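Local coordinates for protein YECBM32 (Yersinia enterocolitica, PDB 2JDA) that binds polygalacturonic acid, the backbone of pectin, as a periplasmic carbohydrate-binding module built on a calcium-bearing beta-sandwich, at residues E57-V62 / N129-N134; E101-T106 / P140-K145; W45-L50 / A110-L115. All blocks are in the same frame, centred on the assembly; numbering follows the deposited sequence.

Interaction 1: residues E57-V62 / N129-N134. With CA (calcium ion), chain C.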
loop_
_atom_site.group_PDB
_atom_site.type_symbol
_atom_site.label_atom_id
_atom_site.label_comp_id
_atom_site.label_asym_id
_atom_site.label_seq_id
_atom_site.Cartn_x
_atom_site.Cartn_y
_atom_site.Cartn_z
ATOM N N GLU A 57 1.389 -1.236 13.447
ATOM C CA GLU A 57 0.414 -0.303 13.997
ATOM C C GLU A 57 -0.071 0.738 13.021
ATOM O O GLU A 57 -1.127 1.333 13.264
ATOM C CB GLU A 57 0.931 0.375 15.238
ATOM C CG GLU A 57 2.090 1.262 15.127
ATOM C CD GLU A 57 2.354 1.945 16.452
ATOM O OE1 GLU A 57 2.644 1.182 17.420
ATOM O OE2 GLU A 57 2.204 3.212 16.541
ATOM N N ASN A 58 0.645 0.974 11.915
ATOM C CA ASN A 58 0.111 1.896 10.914
ATOM C C ASN A 58 0.700 1.593 9.544
ATOM O O ASN A 58 1.712 0.906 9.452
ATOM C CB ASN A 58 0.263 3.366 11.293
ATOM C CG ASN A 58 1.603 3.924 11.106
ATOM O OD1 ASN A 58 2.197 3.796 10.038
ATOM N ND2 ASN A 58 2.120 4.588 12.150
ATOM N N ILE A 59 0.024 2.077 8.518
ATOM C CA ILE A 59 0.535 2.049 7.153
ATOM C C ILE A 59 0.378 3.454 6.587
ATOM O O ILE A 59 -0.708 4.020 6.598
ATOM C CB ILE A 59 -0.229 1.023 6.311
ATOM C CG1 ILE A 59 -0.002 -0.398 6.827
ATOM C CG2 ILE A 59 0.155 1.175 4.847
ATOM C CD1 ILE A 59 -1.081 -1.440 6.419
ATOM N N LEU A 60 1.465 3.988 6.054
ATOM C CA LEU A 60 1.459 5.217 5.267
ATOM C C LEU A 60 1.255 4.825 3.797
ATOM O O LEU A 60 2.012 4.022 3.275
ATOM C CB LEU A 60 2.783 5.961 5.436
ATOM C CG LEU A 60 2.983 7.151 4.461
ATOM C CD1 LEU A 60 2.095 8.315 4.784
ATOM C CD2 LEU A 60 4.438 7.600 4.448
ATOM N N ILE A 61 0.261 5.393 3.147
ATOM C CA ILE A 61 0.002 5.199 1.729
ATOM C C ILE A 61 -0.009 6.544 1.021
ATOM O O ILE A 61 -0.636 7.502 1.459
ATOM C CB ILE A 61 -1.270 4.343 1.472
ATOM C CG1 ILE A 61 -1.355 4.011 -0.012
ATOM C CG2 ILE A 61 -2.543 5.008 1.997
ATOM C CD1 ILE A 61 -2.439 3.009 -0.351
ATOM N N VAL A 62 0.753 6.600 -0.074
ATOM C CA VAL A 62 0.913 7.797 -0.896
ATOM C C VAL A 62 0.485 7.415 -2.322
ATOM O O VAL A 62 1.313 7.025 -3.141
ATOM C CB VAL A 62 2.351 8.321 -0.820
ATOM C CG1 VAL A 62 2.455 9.666 -1.583
ATOM C CG2 VAL A 62 2.844 8.439 0.641
ATOM N N ASN A 129 2.736 5.710 -5.168
ATOM C CA ASN A 129 4.084 6.272 -5.124
ATOM C C ASN A 129 4.923 5.669 -4.015
ATOM O O ASN A 129 6.132 5.396 -4.180
ATOM C CB ASN A 129 4.038 7.788 -4.933
ATOM C CG ASN A 129 3.345 8.542 -6.058
ATOM O OD1 ASN A 129 3.250 8.084 -7.190
ATOM N ND2 ASN A 129 2.821 9.761 -5.725
ATOM N N GLU A 130 4.328 5.477 -2.837
ATOM C CA GLU A 130 5.078 5.023 -1.690
ATOM C C GLU A 130 4.119 4.424 -0.655
ATOM O O GLU A 130 2.950 4.796 -0.512
ATOM C CB GLU A 130 5.820 6.213 -1.073
ATOM C CG GLU A 130 7.042 5.856 -0.311
ATOM C CD GLU A 130 8.222 5.307 -1.118
ATOM O OE1 GLU A 130 8.454 5.461 -2.362
ATOM O OE2 GLU A 130 8.903 4.600 -0.441
ATOM N N ILE A 131 4.630 3.391 0.002
ATOM C CA ILE A 131 4.028 2.807 1.161
ATOM C C ILE A 131 5.103 2.627 2.205
ATOM O O ILE A 131 6.229 2.232 1.924
ATOM C CB ILE A 131 3.374 1.481 0.793
ATOM C CG1 ILE A 131 2.444 0.974 1.875
ATOM C CG2 ILE A 131 4.365 0.493 0.447
ATOM C CD1 ILE A 131 1.207 0.300 1.207
ATOM N N ALA A 132 4.735 2.854 3.450
ATOM C CA ALA A 132 5.649 2.564 4.565
ATOM C C ALA A 132 4.836 1.949 5.714
ATOM O O ALA A 132 3.625 2.202 5.833
ATOM C CB ALA A 132 6.381 3.794 5.016
ATOM N N ILE A 133 5.497 1.196 6.562
ATOM C CA ILE A 133 4.852 0.489 7.669
ATOM C C ILE A 133 5.414 1.092 8.972
ATOM O O ILE A 133 6.608 1.263 9.126
ATOM C CB ILE A 133 5.159 -0.986 7.595
ATOM C CG1 ILE A 133 4.789 -1.595 6.205
ATOM C CG2 ILE A 133 4.579 -1.703 8.791
ATOM C CD1 ILE A 133 3.462 -1.465 5.892
ATOM N N ASN A 134 4.530 1.424 9.887
ATOM C CA ASN A 134 4.884 2.056 11.160
ATOM C C ASN A 134 5.624 3.398 10.948
ATOM O O ASN A 134 6.746 3.608 11.430
ATOM C CB ASN A 134 5.729 1.096 11.982
ATOM C CG ASN A 134 4.959 -0.110 12.449
ATOM O OD1 ASN A 134 3.725 -0.140 12.422
ATOM N ND2 ASN A 134 5.694 -1.126 12.925
HETATM CA CA CA C . 8.435 5.426 -4.803
#
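Asn-134 turns its side chain back onto strand 57-62, its CG anti to the carbonyl carbon (chi1 -68°), and OD1 accepts the backbone N of Glu-57 at 2.8 Å, nearly straight (176°) and in the amide plane. A second, weak bond reaches the same OD1 from Asn-58 N, while Asn-134 ND2 is held by Ser-55 O. This side chain prolongs an antiparallel ladder in which Leu-60 pairs with Ala-132; Val-62 N donates to Glu-130 O, the return bond from Glu-130 N being weak. Isoleucines fill one face: Ile-59 CG2 lies 3.8 Å from Ile-131 CG1, and Ile-59 CG1 lies 3.7 Å from Ile-133 CD1, the side chains of each pair running alongside in the same direction. That face packs on Leu-48 and Leu-115 of the second sheet of this F5/8 type C beta-sandwich. At the other end Asn-129 and Glu-130 both oppose Val-62 in a classic beta bulge. Glu-130 bends at chi2 (68°), and its OE1 binds the calcium ion at 2.4 Å, as does Asn-129 O. Asn-28, Asp-31, Asp-33 and Thr-36 complete the site. The bulge thus presents one backbone and one carboxylate oxygen to the metal, tying the calcium ion directly to the end of this strand pair.

Interaction 2: residues E101-T106 / P140-K145. With SO4 (sulfate ion), chain H.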
loop_
_atom_site.group_PDB
_atom_site.type_symbol
_atom_site.label_atom_id
_atom_site.label_comp_id
_atom_site.label_asym_id
_atom_site.label_seq_id
_atom_site.Cartn_x
_atom_site.Cartn_y
_atom_site.Cartn_z
ATOM N N GLU A 101 -1.734 9.366 3.398
ATOM C CA GLU A 101 -2.595 9.081 4.543
ATOM C C GLU A 101 -1.926 8.085 5.477
ATOM O O GLU A 101 -1.228 7.157 5.006
ATOM C CB GLU A 101 -3.926 8.485 4.136
ATOM C CG GLU A 101 -4.761 9.380 3.261
ATOM C CD GLU A 101 -6.043 8.723 2.851
ATOM O OE1 GLU A 101 -6.997 8.699 3.668
ATOM O OE2 GLU A 101 -6.124 8.286 1.670
ATOM N N LYS A 102 -2.168 8.258 6.785
ATOM C CA LYS A 102 -1.655 7.350 7.803
ATOM C C LYS A 102 -2.854 6.531 8.273
ATOM O O LYS A 102 -3.739 7.024 8.974
ATOM C CB LYS A 102 -1.068 8.165 8.956
ATOM C CG LYS A 102 -0.484 7.320 10.055
ATOM C CD LYS A 102 0.229 8.158 11.127
ATOM C CE LYS A 102 -0.666 8.647 12.161
ATOM N NZ LYS A 102 0.214 8.933 13.403
ATOM N N LEU A 103 -2.862 5.282 7.870
ATOM C CA LEU A 103 -3.933 4.344 8.194
ATOM C C LEU A 103 -3.603 3.648 9.471
ATOM O O LEU A 103 -2.491 3.120 9.610
ATOM C CB LEU A 103 -4.099 3.310 7.063
ATOM C CG LEU A 103 -4.208 3.867 5.642
ATOM C CD1 LEU A 103 -4.332 2.712 4.682
ATOM C CD2 LEU A 103 -5.310 4.874 5.497
ATOM N N THR A 104 -4.574 3.579 10.378
ATOM C CA THR A 104 -4.361 2.923 11.689
ATOM C C THR A 104 -5.427 1.867 11.937
ATOM O O THR A 104 -6.468 1.867 11.313
ATOM C CB THR A 104 -4.330 3.942 12.833
ATOM O OG1 THR A 104 -5.587 4.612 12.917
ATOM C CG2 THR A 104 -3.280 4.993 12.617
ATOM N N PHE A 105 -5.151 0.989 12.897
ATOM C CA PHE A 105 -5.918 -0.212 13.090
ATOM C C PHE A 105 -5.394 -0.864 14.367
ATOM O O PHE A 105 -4.305 -0.542 14.865
ATOM C CB PHE A 105 -5.774 -1.184 11.910
ATOM C CG PHE A 105 -4.385 -1.214 11.336
ATOM C CD1 PHE A 105 -3.393 -1.970 11.921
ATOM C CD2 PHE A 105 -4.056 -0.434 10.246
ATOM C CE1 PHE A 105 -2.099 -1.978 11.393
ATOM C CE2 PHE A 105 -2.802 -0.407 9.739
ATOM C CZ PHE A 105 -1.797 -1.180 10.313
ATOM N N THR A 106 -6.184 -1.762 14.912
ATOM C CA THR A 106 -5.737 -2.591 16.042
ATOM C C THR A 106 -4.397 -3.232 15.653
ATOM O O THR A 106 -4.337 -3.915 14.598
ATOM C CB THR A 106 -6.749 -3.695 16.296
ATOM O OG1 THR A 106 -7.948 -3.131 16.860
ATOM C CG2 THR A 106 -6.223 -4.668 17.320
ATOM N N PRO A 140 -2.828 13.081 10.273
ATOM C CA PRO A 140 -3.847 12.562 11.199
ATOM C C PRO A 140 -4.081 11.060 10.982
ATOM O O PRO A 140 -4.064 10.570 9.849
ATOM C CB PRO A 140 -5.099 13.340 10.830
ATOM C CG PRO A 140 -4.934 13.694 9.446
ATOM C CD PRO A 140 -3.437 14.007 9.283
ATOM N N SER A 141 -4.335 10.327 12.059
ATOM C CA SER A 141 -4.675 8.930 11.942
ATOM C C SER A 141 -6.025 8.763 11.288
ATOM O O SER A 141 -6.984 9.437 11.674
ATOM C CB SER A 141 -4.719 8.310 13.325
ATOM O OG SER A 141 -3.434 8.237 13.893
ATOM N N ARG A 142 -6.102 7.877 10.302
ATOM C CA ARG A 142 -7.359 7.423 9.722
ATOM C C ARG A 142 -7.543 5.970 10.115
ATOM O O ARG A 142 -6.875 5.084 9.610
ATOM C CB ARG A 142 -7.376 7.562 8.209
ATOM C CG ARG A 142 -8.605 7.025 7.548
ATOM C CD ARG A 142 -8.509 7.030 6.062
ATOM N NE ARG A 142 -9.576 6.249 5.477
ATOM C CZ ARG A 142 -9.717 6.039 4.171
ATOM N NH1 ARG A 142 -8.859 6.580 3.293
ATOM N NH2 ARG A 142 -10.713 5.277 3.742
ATOM N N ALA A 143 -8.429 5.745 11.075
ATOM C CA ALA A 143 -8.661 4.388 11.550
ATOM C C ALA A 143 -9.472 3.633 10.500
ATOM O O ALA A 143 -10.515 4.106 10.057
ATOM C CB ALA A 143 -9.374 4.389 12.896
ATOM N N ILE A 144 -9.011 2.438 10.094
ATOM C CA ILE A 144 -9.650 1.742 8.968
ATOM C C ILE A 144 -10.518 0.604 9.316
ATOM O O ILE A 144 -11.350 0.174 8.472
ATOM C CB ILE A 144 -8.652 1.324 7.872
ATOM C CG1 ILE A 144 -7.584 0.376 8.435
ATOM C CG2 ILE A 144 -8.018 2.554 7.270
ATOM C CD1 ILE A 144 -6.643 -0.186 7.381
ATOM N N LYS A 145 -10.347 0.095 10.511
ATOM C CA LYS A 145 -11.340 -0.851 11.055
ATOM C C LYS A 145 -11.313 -0.794 12.595
ATOM O O LYS A 145 -10.228 -0.485 13.164
ATOM C CB LYS A 145 -11.022 -2.252 10.511
ATOM C CG LYS A 145 -11.968 -3.339 10.989
ATOM C CD LYS A 145 -11.542 -4.680 10.363
ATOM C CE LYS A 145 -12.356 -5.819 10.859
ATOM N NZ LYS A 145 -11.779 -7.091 10.259
HETATM S S SO4 H . -3.156 11.512 15.566
HETATM O O1 SO4 H . -4.042 11.954 14.513
HETATM O O2 SO4 H . -2.467 10.277 15.128
HETATM O O3 SO4 H . -2.121 12.547 15.703
HETATM O O4 SO4 H . -3.903 11.159 16.671
HETATM O O HOH W 1 -4.113 10.515 7.160
HETATM O O HOH W 2 -8.812 -2.667 13.778
#
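Arg-142 and Glu-101 form a salt bridge at one end of a short parallel strand pair, where strand 141-143, near the C-terminus, adds itself to the edge of strand 101-105 in the mixed sheet of the beta-sandwich. Arg-142 NH1 donates to Glu-101 OE1 at 2.8 Å on the syn side of the carboxylate; the oxygen lies close to the guanidinium plane, and the two flat groups are only 21° apart. Arg-142 CG is anti to the backbone N (chi1 176°), and the chain, extended from CG to NE, gives the guanidinium its reach and lays Arg-142 CD 3.9 Å from Leu-103 CD2. The backbone carries the pairing: Arg-142 N donates to Lys-102 O, Thr-104 N to Arg-142 O and Ile-144 N to Thr-104 O, all within 2.9 Å.

Beyond the strand, Ile-144 turns CG1 between its backbone N and carbonyl carbon (chi1 60°). Its CD1 comes within 3.9 Å of Phe-105 CD2, and CG2 lies 4.0 Å from Leu-103 CD2. These side chains continue into the apolar layer of Ile-75, Leu-87 and Leu-91, whereas Thr-104 CG2 touches Ser-141 OG.

Further out, Ser-94 N holds Glu-101 OE2 and Glu-92 O receives a second bond from Arg-142 NH1, so both partners of the salt bridge are also fastened to the chain at the end of strand 85-92. One water links Lys-102 N to Pro-140 O; another joins Thr-106 N to Lys-145 O. A sulfate ion, probably from the crystallisation liquor, sits beside the exposed Ser-141: Ser-141 N donates to its O1 at 3.0 Å, and Ser-141 OG donates to its O2 at 2.6 Å.

Interaction 3: residues W45-L50 / A110-L115. With GOL (glycerol), chain F.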
loop_
_atom_site.group_PDB
_atom_site.type_symbol
_atom_site.label_atom_id
_atom_site.label_comp_id
_atom_site.label_asym_id
_atom_site.label_seq_id
_atom_site.Cartn_x
_atom_site.Cartn_y
_atom_site.Cartn_z
ATOM N N TRP A 45 -2.311 -6.875 -7.042
ATOM C CA TRP A 45 -1.860 -6.926 -5.650
ATOM C C TRP A 45 -0.401 -6.571 -5.609
ATOM O O TRP A 45 0.336 -6.771 -6.562
ATOM C CB TRP A 45 -2.128 -8.293 -4.957
ATOM C CG TRP A 45 -1.571 -9.473 -5.648
ATOM C CD1 TRP A 45 -2.189 -10.229 -6.593
ATOM C CD2 TRP A 45 -0.214 -9.931 -5.599
ATOM N NE1 TRP A 45 -1.312 -11.176 -7.084
ATOM C CE2 TRP A 45 -0.094 -11.005 -6.488
ATOM C CE3 TRP A 45 0.912 -9.561 -4.849
ATOM C CZ2 TRP A 45 1.092 -11.698 -6.672
ATOM C CZ3 TRP A 45 2.082 -10.281 -5.011
ATOM C CH2 TRP A 45 2.170 -11.330 -5.927
ATOM N N VAL A 46 0.018 -6.021 -4.469
ATOM C CA VAL A 46 1.417 -5.746 -4.155
ATOM C C VAL A 46 1.652 -6.204 -2.733
ATOM O O VAL A 46 0.814 -5.957 -1.841
ATOM C CB VAL A 46 1.747 -4.262 -4.405
ATOM C CG1 VAL A 46 0.923 -3.293 -3.547
ATOM C CG2 VAL A 46 3.255 -4.026 -4.198
ATOM N N GLN A 47 2.752 -6.928 -2.540
ATOM C CA GLN A 47 3.039 -7.613 -1.278
ATOM C C GLN A 47 4.381 -7.177 -0.752
ATOM O O GLN A 47 5.365 -7.178 -1.457
ATOM C CB GLN A 47 2.995 -9.112 -1.468
ATOM C CG GLN A 47 3.335 -9.941 -0.239
ATOM C CD GLN A 47 3.241 -11.415 -0.520
ATOM O OE1 GLN A 47 2.159 -11.889 -0.844
ATOM N NE2 GLN A 47 4.375 -12.143 -0.445
ATOM N N LEU A 48 4.383 -6.747 0.493
ATOM C CA LEU A 48 5.529 -6.205 1.217
ATOM C C LEU A 48 5.992 -7.237 2.212
ATOM O O LEU A 48 5.189 -7.680 3.073
ATOM C CB LEU A 48 5.150 -4.923 1.935
ATOM C CG LEU A 48 4.416 -3.903 1.116
ATOM C CD1 LEU A 48 3.944 -2.767 2.001
ATOM C CD2 LEU A 48 5.236 -3.411 -0.043
ATOM N N GLU A 49 7.240 -7.666 2.103
ATOM C CA GLU A 49 7.842 -8.573 3.084
ATOM C C GLU A 49 8.752 -7.773 3.964
ATOM O O GLU A 49 9.603 -7.028 3.470
ATOM C CB GLU A 49 8.647 -9.683 2.383
ATOM C CG GLU A 49 9.320 -10.656 3.354
ATOM C CD GLU A 49 10.142 -11.723 2.656
ATOM O OE1 GLU A 49 9.837 -12.048 1.469
ATOM O OE2 GLU A 49 11.041 -12.287 3.356
ATOM N N LEU A 50 8.528 -7.888 5.273
ATOM C CA LEU A 50 9.359 -7.233 6.288
ATOM C C LEU A 50 10.549 -8.125 6.631
ATOM O O LEU A 50 10.538 -9.318 6.369
ATOM C CB LEU A 50 8.546 -6.909 7.536
ATOM C CG LEU A 50 7.236 -6.152 7.272
ATOM C CD1 LEU A 50 6.527 -5.868 8.573
ATOM C CD2 LEU A 50 7.503 -4.867 6.518
ATOM N N ALA A 110 2.833 -9.324 11.981
ATOM C CA ALA A 110 2.907 -9.777 10.593
ATOM C C ALA A 110 4.347 -9.745 10.090
ATOM O O ALA A 110 5.146 -8.930 10.553
ATOM C CB ALA A 110 2.028 -8.925 9.683
ATOM N N LYS A 111 4.637 -10.629 9.125
ATOM C CA LYS A 111 5.843 -10.530 8.290
ATOM C C LYS A 111 5.519 -9.997 6.897
ATOM O O LYS A 111 6.377 -9.471 6.254
ATOM C CB LYS A 111 6.541 -11.878 8.181
ATOM C CG LYS A 111 7.836 -11.861 7.422
ATOM C CD LYS A 111 8.527 -13.199 7.600
ATOM C CE LYS A 111 9.720 -13.351 6.721
ATOM N NZ LYS A 111 10.301 -14.713 6.920
ATOM N N TYR A 112 4.270 -10.136 6.459
ATOM C CA TYR A 112 3.854 -9.734 5.128
ATOM C C TYR A 112 2.603 -8.872 5.213
ATOM O O TYR A 112 1.653 -9.166 5.978
ATOM C CB TYR A 112 3.510 -10.911 4.229
ATOM C CG TYR A 112 4.620 -11.929 4.088
ATOM C CD1 TYR A 112 5.524 -11.882 3.038
ATOM C CD2 TYR A 112 4.723 -12.996 4.966
ATOM C CE1 TYR A 112 6.518 -12.838 2.927
ATOM C CE2 TYR A 112 5.714 -13.952 4.829
ATOM C CZ TYR A 112 6.608 -13.864 3.792
ATOM O OH TYR A 112 7.617 -14.826 3.656
ATOM N N ILE A 113 2.596 -7.831 4.387
ATOM C CA ILE A 113 1.421 -6.988 4.187
ATOM C C ILE A 113 1.114 -7.032 2.715
ATOM O O ILE A 113 1.972 -6.731 1.905
ATOM C CB ILE A 113 1.665 -5.530 4.687
ATOM C CG1 ILE A 113 1.956 -5.497 6.214
ATOM C CG2 ILE A 113 0.496 -4.611 4.284
ATOM C CD1 ILE A 113 0.727 -5.730 7.051
ATOM N N LYS A 114 -0.130 -7.300 2.360
ATOM C CA LYS A 114 -0.540 -7.355 0.953
ATOM C C LYS A 114 -1.686 -6.420 0.720
ATOM O O LYS A 114 -2.668 -6.466 1.450
ATOM C CB LYS A 114 -0.874 -8.780 0.541
ATOM C CG LYS A 114 -1.258 -8.908 -0.961
ATOM C CD LYS A 114 -1.362 -10.389 -1.364
ATOM C CE LYS A 114 -2.550 -11.154 -0.830
ATOM N NZ LYS A 114 -3.720 -11.211 -1.779
ATOM N N LEU A 115 -1.593 -5.578 -0.303
ATOM C CA LEU A 115 -2.697 -4.761 -0.758
ATOM C C LEU A 115 -3.252 -5.380 -2.021
ATOM O O LEU A 115 -2.512 -5.597 -2.981
ATOM C CB LEU A 115 -2.284 -3.318 -1.049
ATOM C CG LEU A 115 -2.162 -2.401 0.161
ATOM C CD1 LEU A 115 -1.026 -2.806 1.009
ATOM C CD2 LEU A 115 -1.967 -0.976 -0.287
HETATM C C1 GOL F . -1.665 -13.190 -4.219
HETATM O O1 GOL F . -2.782 -13.385 -3.403
HETATM C C2 GOL F . -0.416 -13.983 -3.851
HETATM O O2 GOL F . -0.560 -15.313 -3.409
HETATM C C3 GOL F . 0.372 -13.195 -2.883
HETATM O O3 GOL F . 1.684 -13.739 -2.654
HETATM O O HOH W 3 9.403 -14.503 1.534
HETATM O O HOH W 4 11.407 -14.954 3.935
#
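Tyr-112 CG is anti to its carbonyl carbon (chi1 -56°), and the ring comes alongside Glu-49, whose own CG is anti to the backbone N (chi1 179°); Glu-49 CG and Tyr-112 CE1 meet at 3.6 Å. They lie on the antiparallel pair of strands 44-50 and 112-120 in the five-stranded sheet of the beta-sandwich. Carboxylate and ring planes stand 54° apart, and one water bridges Glu-49 OE1 to Tyr-112 OH. Another joins Glu-49 OE2 to Lys-111 NZ, charged atoms 4.4 Å apart, too far for a salt bridge. Backbone bonds pair Val-46 with Leu-115 and Leu-48 with Ile-113, and Leu-50 N adds one to Lys-111 O. Val-46, Leu-48, Ile-113 and Leu-115 form the apolar face, where Val-46 CG1 lies 4.1 Å from Leu-115 CB and Leu-115 also meets Ile-61 of the other sheet. The polar face carries Gln-47 and Lys-114, whose NZ has a salt bridge to Asp-116; Lys-114 also makes a cation-pi contact with Trp-84. Glycerol, probably from the crystallisation liquor, rests over one face of Trp-45, with C1 3.5 Å above the ring plane. Its O1 accepts Lys-114 NZ at 2.9 Å, and its O3 donates to Gln-47 OE1 at 2.6 Å.

Overall arrangement
Interactions 1 and 3 belong to the two opposed sheets of the sandwich and meet across its core, where Ile-131 CG2 packs 3.6 Å from Leu-48 CD1. Both are antiparallel and partly buried, but interaction 1 ends at the calcium site, whereas the outward face of interaction 3 is polar and carries water and glycerol. Interaction 2 is a surface contact, parallel and with a salt bridge. It joins the same sheet as interaction 1, since strands 53-63 and 101-105 are neighbours, with Ile-59 O 2.8 Å from Leu-103 N. Interactions 2 and 3 have centres about 17 Å apart and adjoin through sequence alone.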